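Local coordinates for protein Pbp related beta-lactamase (Pyrococcus abyssi, PDB 2QMI) that probably cleaves peptides as a serine peptidase of the penicillin-binding protein and beta-lactamase family, working as a self-compartmentalizing octamer, at residues 227-232 against 236-241; 52-57 against 196-201. All coordinates share one frame; numbering follows the deposited sequence.

Contact 1 (227-232 with 236-241) and contact 2 (52-57 with 196-201) lie with their centres about 6 Å apart. Strand 238-239 of contact 1 pairs antiparallel with strand 55-56 of contact 2, and Leu238 O also takes the backbone N of Tyr198 at 2.8 Å, a probable hydrogen bond. Both are partly buried. Contact 1 closes a short loop and is mainly apolar, with a leucine packed against two aromatic residues and one backbone bond. Contact 2 joins segments far apart in sequence and is more polar: an arginine grips a backbone carbonyl. Contact 1 also reaches a second subunit, through Phe227 and Tyr229.

Contact 1. Residues 227-232 against 236-241; sequences FPYGIT and GLLSSV
Leu238 meets Phe227 and Tyr229 with the outer part of its side chain. Its CB points toward 227-232, and CG stands anti to the carbonyl carbon (chi1 -68°), which carries both methyl groups to the aromatic residues. CG lies over the Phe227 ring face, above its CD1-CE1 side, 4.0 Å from Phe227 CD1 and CE1. CD1 then sits over the ring centre, 3.8 Å from the centroid and only 9° off the ring normal. This is a CH-pi contact. Pro228 CD lies on the opposite face, offset toward the rim. The other methyl, CD2, reaches Tyr229 OH at 4.0 Å; these two side chains cross at about a right angle.

The segments belong to the beta-lactamase-type domain, where 227-232 is part of the loop between strands 222-225 and 238-239. The Ile231 side chain lies near, without touching, a probable SxxK active-site motif, Ser59 and Lys62.

The loop closes through its backbone. Gly236 N donates to Thr232 O at 3.0 Å, with an N-H...O angle of 145°. Gly236 CA also makes a CA-H...O contact of 3.4 Å to Ile231 O, so the two backbones lie close here. Ile231 CG2 approaches the same CA at 3.6 Å. On the second subunit, Arg46 NE bonds Phe227 O and Tyr40 OH bonds Tyr229 O.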
loop_
_atom_site.group_PDB
_atom_site.type_symbol
_atom_site.label_atom_id
_atom_site.label_comp_id
_atom_site.label_asym_id
_atom_site.label_seq_id
_atom_site.Cartn_x
_atom_site.Cartn_y
_atom_site.Cartn_z
ATOM N N PHE A 227 14.840 23.215 22.900
ATOM C CA PHE A 227 14.312 24.575 22.899
ATOM C C PHE A 227 14.653 25.248 21.565
ATOM O O PHE A 227 15.715 24.994 20.992
ATOM C CB PHE A 227 14.931 25.384 24.044
ATOM C CG PHE A 227 14.312 26.740 24.223
ATOM C CD1 PHE A 227 13.123 26.886 24.928
ATOM C CD2 PHE A 227 14.884 27.863 23.633
ATOM C CE1 PHE A 227 12.510 28.130 25.040
ATOM C CE2 PHE A 227 14.280 29.108 23.737
ATOM C CZ PHE A 227 13.090 29.242 24.442
ATOM N N PRO A 228 13.755 26.110 21.047
ATOM C CA PRO A 228 14.044 26.779 19.774
ATOM C C PRO A 228 14.771 28.108 19.998
ATOM O O PRO A 228 14.201 29.189 19.808
ATOM C CB PRO A 228 12.660 26.969 19.177
ATOM C CG PRO A 228 11.860 27.308 20.388
ATOM C CD PRO A 228 12.341 26.296 21.417
ATOM N N TYR A 229 16.034 28.012 20.409
ATOM C CA TYR A 229 16.865 29.184 20.670
ATOM C C TYR A 229 16.865 30.177 19.520
ATOM O O TYR A 229 17.140 29.812 18.372
ATOM C CB TYR A 229 18.298 28.750 20.977
ATOM C CG TYR A 229 18.418 28.025 22.294
ATOM C CD1 TYR A 229 18.280 28.709 23.506
ATOM C CD2 TYR A 229 18.645 26.649 22.332
ATOM C CE1 TYR A 229 18.365 28.034 24.726
ATOM C CE2 TYR A 229 18.733 25.968 23.537
ATOM C CZ TYR A 229 18.592 26.663 24.729
ATOM O OH TYR A 229 18.688 25.978 25.911
ATOM N N GLY A 230 16.542 31.427 19.847
ATOM C CA GLY A 230 16.506 32.490 18.864
ATOM C C GLY A 230 15.529 33.587 19.242
ATOM O O GLY A 230 15.781 34.763 19.010
ATOM N N ILE A 231 14.407 33.190 19.827
ATOM C CA ILE A 231 13.354 34.106 20.255
ATOM C C ILE A 231 13.801 34.781 21.571
ATOM O O ILE A 231 14.508 34.170 22.364
ATOM C CB ILE A 231 12.035 33.289 20.420
ATOM C CG1 ILE A 231 10.849 34.195 20.720
ATOM C CG2 ILE A 231 12.192 32.266 21.523
ATOM C CD1 ILE A 231 9.526 33.445 20.689
ATOM N N THR A 232 13.405 36.035 21.800
ATOM C CA THR A 232 13.826 36.749 23.011
ATOM C C THR A 232 12.761 37.501 23.825
ATOM O O THR A 232 12.190 36.948 24.764
ATOM C CB THR A 232 14.951 37.765 22.692
ATOM O OG1 THR A 232 14.538 38.613 21.611
ATOM C CG2 THR A 232 16.230 37.049 22.312
ATOM N N GLY A 236 11.370 34.068 25.009
ATOM C CA GLY A 236 12.522 33.182 24.983
ATOM C C GLY A 236 13.170 32.842 26.309
ATOM O O GLY A 236 14.244 32.250 26.351
ATOM N N LEU A 237 12.518 33.186 27.405
ATOM C CA LEU A 237 13.091 32.907 28.708
ATOM C C LEU A 237 12.802 31.482 29.201
ATOM O O LEU A 237 11.708 30.946 29.000
ATOM C CB LEU A 237 12.571 33.942 29.714
ATOM C CG LEU A 237 13.264 34.077 31.068
ATOM C CD1 LEU A 237 14.725 34.496 30.889
ATOM C CD2 LEU A 237 12.506 35.103 31.890
ATOM N N LEU A 238 13.814 30.865 29.807
ATOM C CA LEU A 238 13.684 29.530 30.380
ATOM C C LEU A 238 13.849 29.723 31.886
ATOM O O LEU A 238 14.703 30.494 32.320
ATOM C CB LEU A 238 14.768 28.582 29.863
ATOM C CG LEU A 238 14.754 28.150 28.393
ATOM C CD1 LEU A 238 15.382 29.225 27.527
ATOM C CD2 LEU A 238 15.531 26.845 28.249
ATOM N N SER A 239 13.039 29.039 32.683
ATOM C CA SER A 239 13.124 29.194 34.128
ATOM C C SER A 239 12.510 27.984 34.817
ATOM O O SER A 239 12.222 26.975 34.171
ATOM C CB SER A 239 12.395 30.483 34.545
ATOM O OG SER A 239 12.591 30.797 35.916
ATOM N N SER A 240 12.327 28.087 36.131
ATOM C CA SER A 240 11.731 27.019 36.928
ATOM C C SER A 240 10.557 27.632 37.682
ATOM O O SER A 240 10.429 28.860 37.726
ATOM C CB SER A 240 12.744 26.457 37.927
ATOM O OG SER A 240 12.923 27.343 39.020
ATOM N N VAL A 241 9.706 26.793 38.273
ATOM C CA VAL A 241 8.548 27.302 39.011
ATOM C C VAL A 241 8.955 27.977 40.320
ATOM O O VAL A 241 8.238 28.835 40.824
ATOM C CB VAL A 241 7.499 26.190 39.319
ATOM C CG1 VAL A 241 7.011 25.559 38.021
ATOM C CG2 VAL A 241 8.092 25.143 40.233
#

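Contact 2. Residues 52-57 against 196-201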
loop_
_atom_site.group_PDB
_atom_site.type_symbol
_atom_site.label_atom_id
_atom_site.label_comp_id
_atom_site.label_asym_id
_atom_site.label_seq_id
_atom_site.Cartn_x
_atom_site.Cartn_y
_atom_site.Cartn_z
ATOM N N GLU A 52 12.635 22.267 40.910
ATOM C CA GLU A 52 13.795 22.939 40.328
ATOM C C GLU A 52 13.929 22.856 38.796
ATOM O O GLU A 52 14.442 23.782 38.176
ATOM C CB GLU A 52 15.094 22.383 40.946
ATOM C CG GLU A 52 15.253 22.495 42.477
ATOM C CD GLU A 52 14.358 21.531 43.265
ATOM O OE1 GLU A 52 13.797 20.587 42.654
ATOM O OE2 GLU A 52 14.223 21.712 44.501
ATOM N N THR A 53 13.493 21.753 38.190
ATOM C CA THR A 53 13.621 21.579 36.737
ATOM C C THR A 53 13.274 22.823 35.914
ATOM O O THR A 53 12.303 23.532 36.183
ATOM C CB THR A 53 12.793 20.352 36.230
ATOM O OG1 THR A 53 12.862 20.275 34.795
ATOM C CG2 THR A 53 11.363 20.470 36.640
ATOM N N ILE A 54 14.096 23.079 34.907
ATOM C CA ILE A 54 13.932 24.231 34.041
ATOM C C ILE A 54 13.210 23.921 32.726
ATOM O O ILE A 54 13.530 22.951 32.041
ATOM C CB ILE A 54 15.318 24.862 33.763
ATOM C CG1 ILE A 54 15.745 25.672 34.993
ATOM C CG2 ILE A 54 15.287 25.717 32.511
ATOM C CD1 ILE A 54 17.151 26.206 34.931
ATOM N N TYR A 55 12.228 24.764 32.397
ATOM C CA TYR A 55 11.438 24.636 31.173
ATOM C C TYR A 55 11.429 25.983 30.468
ATOM O O TYR A 55 11.815 26.999 31.045
ATOM C CB TYR A 55 9.971 24.308 31.471
ATOM C CG TYR A 55 9.687 23.115 32.347
ATOM C CD1 TYR A 55 9.075 21.975 31.823
ATOM C CD2 TYR A 55 9.934 23.161 33.718
ATOM C CE1 TYR A 55 8.708 20.911 32.647
ATOM C CE2 TYR A 55 9.573 22.110 34.552
ATOM C CZ TYR A 55 8.961 20.986 34.017
ATOM O OH TYR A 55 8.611 19.944 34.847
ATOM N N GLY A 56 10.965 25.991 29.223
ATOM C CA GLY A 56 10.851 27.245 28.504
ATOM C C GLY A 56 9.531 27.819 28.995
ATOM O O GLY A 56 8.612 27.053 29.295
ATOM N N ILE A 57 9.404 29.139 29.086
ATOM C CA ILE A 57 8.152 29.699 29.583
ATOM C C ILE A 57 7.336 30.434 28.531
ATOM O O ILE A 57 6.205 30.837 28.793
ATOM C CB ILE A 57 8.396 30.644 30.791
ATOM C CG1 ILE A 57 9.077 31.936 30.337
ATOM C CG2 ILE A 57 9.262 29.939 31.823
ATOM C CD1 ILE A 57 9.168 32.985 31.434
ATOM N N ARG A 196 18.390 30.999 38.358
ATOM C CA ARG A 196 18.259 29.853 37.457
ATOM C C ARG A 196 17.212 30.128 36.376
ATOM O O ARG A 196 16.380 29.281 36.048
ATOM C CB ARG A 196 17.932 28.580 38.250
ATOM C CG ARG A 196 19.084 28.156 39.165
ATOM C CD ARG A 196 18.899 26.790 39.822
ATOM N NE ARG A 196 18.845 25.692 38.858
ATOM C CZ ARG A 196 17.749 24.991 38.596
ATOM N NH1 ARG A 196 16.620 25.272 39.229
ATOM N NH2 ARG A 196 17.775 24.016 37.696
ATOM N N SER A 197 17.271 31.344 35.839
ATOM C CA SER A 197 16.387 31.790 34.774
ATOM C C SER A 197 17.350 32.224 33.672
ATOM O O SER A 197 18.181 33.099 33.901
ATOM C CB SER A 197 15.537 32.966 35.258
ATOM O OG SER A 197 14.749 32.587 36.379
ATOM N N TYR A 198 17.245 31.631 32.485
ATOM C CA TYR A 198 18.191 31.947 31.413
ATOM C C TYR A 198 17.643 32.357 30.042
ATOM O O TYR A 198 16.444 32.263 29.769
ATOM C CB TYR A 198 19.106 30.745 31.187
ATOM C CG TYR A 198 19.614 30.045 32.436
ATOM C CD1 TYR A 198 20.691 30.557 33.167
ATOM C CD2 TYR A 198 19.055 28.835 32.851
ATOM C CE1 TYR A 198 21.203 29.878 34.278
ATOM C CE2 TYR A 198 19.560 28.151 33.957
ATOM C CZ TYR A 198 20.631 28.676 34.663
ATOM O OH TYR A 198 21.126 27.993 35.750
ATOM N N PHE A 199 18.567 32.782 29.181
ATOM C CA PHE A 199 18.291 33.174 27.797
ATOM C C PHE A 199 19.227 32.411 26.862
ATOM O O PHE A 199 18.809 31.886 25.826
ATOM C CB PHE A 199 18.536 34.672 27.589
ATOM C CG PHE A 199 17.335 35.529 27.843
ATOM C CD1 PHE A 199 16.215 35.436 27.020
ATOM C CD2 PHE A 199 17.321 36.433 28.898
ATOM C CE1 PHE A 199 15.097 36.234 27.243
ATOM C CE2 PHE A 199 16.208 37.236 29.129
ATOM C CZ PHE A 199 15.092 37.136 28.300
ATOM N N PHE A 200 20.500 32.358 27.249
ATOM C CA PHE A 200 21.543 31.713 26.459
ATOM C C PHE A 200 21.711 30.219 26.734
ATOM O O PHE A 200 21.759 29.780 27.889
ATOM C CB PHE A 200 22.869 32.440 26.696
ATOM C CG PHE A 200 22.765 33.938 26.574
ATOM C CD1 PHE A 200 22.425 34.531 25.358
ATOM C CD2 PHE A 200 22.985 34.759 27.679
ATOM C CE1 PHE A 200 22.306 35.912 25.242
ATOM C CE2 PHE A 200 22.865 36.150 27.572
ATOM C CZ PHE A 200 22.524 36.721 26.343
ATOM N N LYS A 201 21.802 29.454 25.648
ATOM C CA LYS A 201 21.962 28.008 25.695
ATOM C C LYS A 201 23.191 27.569 26.473
ATOM O O LYS A 201 23.197 26.505 27.097
ATOM C CB LYS A 201 22.052 27.464 24.274
ATOM C CG LYS A 201 23.166 28.097 23.452
ATOM C CD LYS A 201 23.267 27.441 22.078
ATOM C CE LYS A 201 22.014 27.707 21.255
ATOM N NZ LYS A 201 21.893 29.154 20.888
#
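Arg196 has CG anti to the carbonyl carbon (chi1 -66°), and its chain bends at chi3 (63°), which brings the guanidinium to Glu52 O. Ile54 also has CG1 anti to its carbonyl carbon, and its extended chi2 sends CD1 forward between Arg196 and Tyr198. In this beta-lactamase-type domain the contact joins the residues leading into strand 55-56, part of a small two-stranded sheet, to the loop between helices 180-189 and 201-204.

Arg196 NH1 donates to Glu52 O at 2.8 Å in a nearly straight bond, 164° at the hydrogen. The carbonyl oxygen lies close to the guanidinium plane, while the donor is tilted out of the carbonyl plane. NH2 adds a weak bond to the same oxygen, so both terminal nitrogens of the arginine share one acceptor. NH2 also forms a salt bridge with Asp207 OD1, and Tyr198 OH bonds OD2 of that carboxylate. These bonds should limit rotation of the guanidinium. The Glu52 carboxylate turns away, and its OE1 bonds Thr50.

Ile54 CD1 lies over one guanidinium face, offset toward the rim, 3.6 Å from NH2. The same methyl is 3.4 Å from Arg196 O. It reaches the Tyr198 ring at the edge, near its plane, with Ile54 CD1 3.2 Å from Tyr198 CE2.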